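Local coordinates for protein globin (Geobacter sulfurreducens, PDB 2W31) that binds heme b with two axial histidines in the globin domain of a probably membrane-anchored globin-coupled sensor, and probably binds or senses oxygen, at residues D68-L73 with Q112-I117. Numbering follows the deposited sequence.
Sequences DWFVSL and QFTLSI. With HEM (protoporphyrin IX containing Fe), chain C.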
ATOM      1  N   ASP A  68      -0.552  19.794  -1.336  1.00 17.44           N
ATOM      2  CA  ASP A  68      -1.921  20.061  -0.861  1.00 18.19           C
ATOM      3  C   ASP A  68      -2.688  18.756  -0.667  1.00 16.75           C
ATOM      4  O   ASP A  68      -3.397  18.598   0.329  1.00 17.48           O
ATOM      5  CB  ASP A  68      -2.714  20.983  -1.815  1.00 19.22           C
ATOM      6  CG  ASP A  68      -2.223  22.436  -1.843  1.00 24.08           C
ATOM      7  OD1 ASP A  68      -1.513  22.909  -0.916  1.00 26.09           O
ATOM      8  OD2 ASP A  68      -2.593  23.105  -2.844  1.00 28.51           O
ATOM      9  N   TRP A  69      -2.526  17.813  -1.610  1.00 15.71           N
ATOM     10  CA  TRP A  69      -3.164  16.496  -1.484  1.00 14.63           C
ATOM     11  C   TRP A  69      -2.703  15.780  -0.182  1.00 13.49           C
ATOM     12  O   TRP A  69      -3.528  15.191   0.563  1.00 13.87           O
ATOM     13  CB  TRP A  69      -2.872  15.610  -2.721  1.00 14.63           C
ATOM     14  CG  TRP A  69      -3.206  14.137  -2.416  1.00 14.23           C
ATOM     15  CD1 TRP A  69      -4.426  13.529  -2.476  1.00 14.21           C
ATOM     16  CD2 TRP A  69      -2.277  13.142  -1.923  1.00 13.49           C
ATOM     17  NE1 TRP A  69      -4.320  12.193  -2.031  1.00 14.70           N
ATOM     18  CE2 TRP A  69      -3.005  11.946  -1.713  1.00 13.12           C
ATOM     19  CE3 TRP A  69      -0.886  13.154  -1.659  1.00 14.27           C
ATOM     20  CZ2 TRP A  69      -2.383  10.767  -1.251  1.00 13.76           C
ATOM     21  CZ3 TRP A  69      -0.273  11.992  -1.209  1.00 13.51           C
ATOM     22  CH2 TRP A  69      -1.039  10.813  -1.007  1.00 14.25           C
ATOM     23  N   PHE A  70      -1.404  15.850   0.085  1.00 14.24           N
ATOM     24  CA  PHE A  70      -0.851  15.239   1.300  1.00 13.16           C
ATOM     25  C   PHE A  70      -1.530  15.783   2.579  1.00 12.66           C
ATOM     26  O   PHE A  70      -1.973  15.039   3.462  1.00 12.28           O
ATOM     27  CB  PHE A  70       0.665  15.419   1.327  1.00 13.72           C
ATOM     28  CG  PHE A  70       1.319  14.987   2.614  1.00 14.52           C
ATOM     29  CD1 PHE A  70       1.496  13.616   2.918  1.00 13.33           C
ATOM     30  CD2 PHE A  70       1.777  15.939   3.534  1.00 15.19           C
ATOM     31  CE1 PHE A  70       2.099  13.223   4.106  1.00 12.91           C
ATOM     32  CE2 PHE A  70       2.422  15.540   4.704  1.00 14.50           C
ATOM     33  CZ  PHE A  70       2.567  14.177   5.007  1.00 13.90           C
ATOM     34  N   VAL A  71      -1.627  17.101   2.658  1.00 14.59           N
ATOM     35  CA  VAL A  71      -2.311  17.708   3.791  1.00 15.83           C
ATOM     36  C   VAL A  71      -3.774  17.265   3.910  1.00 13.63           C
ATOM     37  O   VAL A  71      -4.266  17.009   5.019  1.00 14.13           O
ATOM     38  CB  VAL A  71      -2.203  19.235   3.689  1.00 16.67           C
ATOM     39  CG1 VAL A  71      -3.053  19.917   4.758  1.00 20.39           C
ATOM     40  CG2 VAL A  71      -0.733  19.625   3.855  1.00 19.90           C
ATOM     41  N   SER A  72      -4.453  17.107   2.773  1.00 14.19           N
ATOM     42  CA  SER A  72      -5.849  16.690   2.760  0.50 13.43           C
ATOM     43  C   SER A  72      -6.089  15.303   3.365  1.00 13.08           C
ATOM     44  O   SER A  72      -7.215  15.006   3.780  1.00 14.56           O
ATOM     45  CB  SER A  72      -6.406  16.726   1.334  0.50 13.95           C
ATOM     46  OG  SER A  72      -5.943  15.637   0.565  0.50 13.01           O
ATOM     47  N   LEU A  73      -5.044  14.445   3.394  1.00 12.31           N
ATOM     48  CA  LEU A  73      -5.192  13.126   4.025  1.00 11.01           C
ATOM     49  C   LEU A  73      -5.612  13.265   5.488  1.00 11.04           C
ATOM     50  O   LEU A  73      -6.264  12.360   6.037  1.00 11.63           O
ATOM     51  CB  LEU A  73      -3.879  12.333   4.011  1.00 10.47           C
ATOM     52  CG  LEU A  73      -3.351  11.931   2.649  1.00 11.27           C
ATOM     53  CD1 LEU A  73      -1.884  11.451   2.771  1.00 12.04           C
ATOM     54  CD2 LEU A  73      -4.220  10.809   2.067  1.00 13.06           C
ATOM     55  N   GLN A 112       6.346   5.672   3.293  1.00 11.96           N
ATOM     56  CA  GLN A 112       7.580   5.520   4.084  1.00 12.54           C
ATOM     57  C   GLN A 112       7.803   6.823   4.845  1.00 12.49           C
ATOM     58  O   GLN A 112       8.197   6.803   6.016  1.00 14.06           O
ATOM     59  CB  GLN A 112       8.769   5.236   3.156  1.00 13.43           C
ATOM     60  CG  GLN A 112       8.553   4.025   2.216  1.00 14.22           C
ATOM     61  CD  GLN A 112       8.863   2.667   2.843  1.00 15.89           C
ATOM     62  OE1 GLN A 112       8.784   2.497   4.074  1.00 18.85           O
ATOM     63  NE2 GLN A 112       9.198   1.676   1.988  1.00 14.93           N
ATOM     64  N   PHE A 113       7.538   7.957   4.184  1.00 12.92           N
ATOM     65  CA  PHE A 113       7.784   9.262   4.806  1.00 13.66           C
ATOM     66  C   PHE A 113       6.883   9.436   6.032  1.00 13.13           C
ATOM     67  O   PHE A 113       7.341   9.881   7.122  1.00 14.11           O
ATOM     68  CB  PHE A 113       7.471  10.359   3.787  1.00 13.96           C
ATOM     69  CG  PHE A 113       7.710  11.784   4.305  1.00 16.36           C
ATOM     70  CD1 PHE A 113       8.954  12.422   4.159  1.00 17.58           C
ATOM     71  CD2 PHE A 113       6.676  12.473   4.945  1.00 18.00           C
ATOM     72  CE1 PHE A 113       9.160  13.715   4.657  1.00 18.45           C
ATOM     73  CE2 PHE A 113       6.872  13.796   5.425  1.00 19.53           C
ATOM     74  CZ  PHE A 113       8.110  14.388   5.297  1.00 19.49           C
ATOM     75  N   THR A 114       5.592   9.118   5.868  1.00 13.15           N
ATOM     76  CA  THR A 114       4.621   9.338   6.945  1.00 12.95           C
ATOM     77  C   THR A 114       4.829   8.384   8.107  1.00 13.29           C
ATOM     78  O   THR A 114       4.732   8.794   9.281  1.00 13.46           O
ATOM     79  CB  THR A 114       3.209   9.232   6.384  1.00 13.56           C
ATOM     80  OG1 THR A 114       3.106  10.122   5.268  1.00 13.14           O
ATOM     81  CG2 THR A 114       2.176   9.673   7.425  1.00 13.50           C
ATOM     82  N   LEU A 115       5.216   7.140   7.822  1.00 13.26           N
ATOM     83  CA  LEU A 115       5.457   6.223   8.924  1.00 14.30           C
ATOM     84  C   LEU A 115       6.717   6.607   9.699  1.00 13.93           C
ATOM     85  O   LEU A 115       6.810   6.303  10.931  1.00 15.56           O
ATOM     86  CB  LEU A 115       5.484   4.748   8.475  1.00 14.58           C
ATOM     87  CG  LEU A 115       4.138   4.237   7.970  1.00 18.66           C
ATOM     88  CD1 LEU A 115       4.179   2.676   7.981  1.00 19.54           C
ATOM     89  CD2 LEU A 115       2.847   4.746   8.554  1.00 21.46           C
ATOM     90  N   SER A 116       7.675   7.214   9.008  1.00 14.94           N
ATOM     91  CA  SER A 116       8.857   7.716   9.729  1.00 16.17           C
ATOM     92  C   SER A 116       8.494   8.868  10.657  1.00 16.73           C
ATOM     93  O   SER A 116       9.011   8.921  11.788  1.00 18.50           O
ATOM     94  CB  SER A 116       9.995   8.054   8.781  1.00 16.88           C
ATOM     95  OG  SER A 116      10.648   6.822   8.498  1.00 19.14           O
ATOM     96  N   ILE A 117       7.613   9.776  10.223  1.00 16.90           N
ATOM     97  CA  ILE A 117       7.100  10.831  11.154  1.00 17.75           C
ATOM     98  C   ILE A 117       6.456  10.216  12.391  1.00 17.51           C
ATOM     99  O   ILE A 117       6.701  10.664  13.542  1.00 18.04           O
ATOM    100  CB  ILE A 117       6.020  11.725  10.450  1.00 17.84           C
ATOM    101  CG1 ILE A 117       6.664  12.564   9.354  1.00 20.35           C
ATOM    102  CG2 ILE A 117       5.240  12.630  11.442  1.00 19.43           C
ATOM    103  CD1 ILE A 117       5.578  13.362   8.574  1.00 23.66           C
TER
HETATM  104  CHA HEM C 200      -2.212  16.041 -10.835  1.00 21.10           C
HETATM  105  CHB HEM C 200      -2.215  13.679  -6.635  1.00 17.49           C
HETATM  106  CHC HEM C 200       1.233  10.763  -8.397  1.00 13.81           C
HETATM  107  CHD HEM C 200       2.039  13.946 -11.941  1.00 18.76           C
HETATM  108  C1A HEM C 200      -2.531  15.656  -9.551  1.00 19.92           C
HETATM  109  C2A HEM C 200      -3.573  16.232  -8.720  1.00 20.33           C
HETATM  110  C3A HEM C 200      -3.564  15.596  -7.542  1.00 19.26           C
HETATM  111  C4A HEM C 200      -2.516  14.584  -7.623  1.00 18.52           C
HETATM  112  CMA HEM C 200      -4.466  15.826  -6.313  1.00 20.25           C
HETATM  113  CAA HEM C 200      -4.536  17.384  -9.155  1.00 21.00           C
HETATM  114  CBA HEM C 200      -5.559  16.679 -10.053  0.50 21.92           C
HETATM  115  CGA HEM C 200      -6.833  17.461 -10.301  0.50 25.18           C
HETATM  116  O1A HEM C 200      -7.660  17.632  -9.361  0.50 24.60           O
HETATM  117  O2A HEM C 200      -7.024  17.903 -11.469  0.50 24.10           O
HETATM  118  C1B HEM C 200      -1.378  12.589  -6.805  1.00 15.91           C
HETATM  119  C2B HEM C 200      -1.245  11.447  -5.913  1.00 14.53           C
HETATM  120  C3B HEM C 200      -0.297  10.636  -6.395  1.00 13.37           C
HETATM  121  C4B HEM C 200       0.244  11.265  -7.591  1.00 14.12           C
HETATM  122  CMB HEM C 200      -2.129  11.280  -4.658  1.00 15.71           C
HETATM  123  CAB HEM C 200       0.225   9.321  -5.821  1.00 13.24           C
HETATM  124  CBB HEM C 200       0.431   9.155  -4.500  1.00 13.25           C
HETATM  125  C1C HEM C 200       1.809  11.408  -9.463  1.00 15.08           C
HETATM  126  C2C HEM C 200       3.017  11.018 -10.149  1.00 15.44           C
HETATM  127  C3C HEM C 200       3.261  11.920 -11.105  1.00 15.94           C
HETATM  128  C4C HEM C 200       2.193  12.897 -11.071  1.00 16.66           C
HETATM  129  CMC HEM C 200       3.882   9.801  -9.826  1.00 15.43           C
HETATM  130  CAC HEM C 200       4.448  11.895 -12.089  1.00 18.70           C
HETATM  131  CBC HEM C 200       5.279  12.916 -12.278  1.00 19.25           C
HETATM  132  C1D HEM C 200       0.907  14.712 -12.049  1.00 19.61           C
HETATM  133  C2D HEM C 200       0.595  15.600 -13.179  1.00 21.77           C
HETATM  134  C3D HEM C 200      -0.730  16.254 -12.848  1.00 22.57           C
HETATM  135  C4D HEM C 200      -1.087  15.720 -11.537  1.00 21.17           C
HETATM  136  CMD HEM C 200       1.430  15.790 -14.439  1.00 21.69           C
HETATM  137  CAD HEM C 200      -1.524  17.301 -13.675  0.50 25.26           C
HETATM  138  CBD HEM C 200      -2.285  16.673 -14.827  0.50 27.61           C
HETATM  139  CGD HEM C 200      -2.719  17.788 -15.758  0.50 28.90           C
HETATM  140  O1D HEM C 200      -1.855  18.521 -16.310  0.50 30.61           O
HETATM  141  O2D HEM C 200      -3.945  17.939 -15.954  0.50 29.55           O
HETATM  142  NA  HEM C 200      -1.887  14.654  -8.857  1.00 17.84           N
HETATM  143  NB  HEM C 200      -0.462  12.441  -7.812  1.00 14.62           N
HETATM  144  NC  HEM C 200       1.315  12.573 -10.040  1.00 16.01           N
HETATM  145  ND  HEM C 200      -0.108  14.824 -11.128  1.00 18.50           N
HETATM  146 FE   HEM C 200      -0.271  13.620  -9.444  1.00 18.47          FE
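Phe70 and Thr114 meet where helix 62-72, which carries the axial His66, packs on helix 100-121, consistent with the E and G helices of the globin fold; across the two segments their CA atoms are the nearest, 9.8 Å apart. From Phe70 the CB points at the other helix, and CG lies anti to the backbone N (chi1 173°), which sends the ring across. Its CE1 ends 3.5 Å from Thr114 OG1, with the oxygen in the ring plane, an edge contact. CZ, one atom further, reaches the Phe113 ring obliquely, 4.3 Å from CE2; Leu35 of helix 32-44 touches both phenylalanines. The hydroxyl's hydrogen bond goes to Val110 O, one turn back in its own helix. Beside Phe70, Trp69 serves the heme instead: the methyl CMB lies over the indole centre, 3.1 Å from Trp69 CE2, a tight CH-pi contact, while Leu73 CG covers the opposite face near the rim and NE1 bonds Asn142 OD1. With alanine in place of Trp69, the heme methyl would probably lose its flat aromatic partner and Asn142 OD1 its indole donor. Only 108 Å² is buried between the segments, and an aromatic edge facing a hydroxyl oxygen is at most weakly polar; the join therefore rests mainly on van der Waals fit.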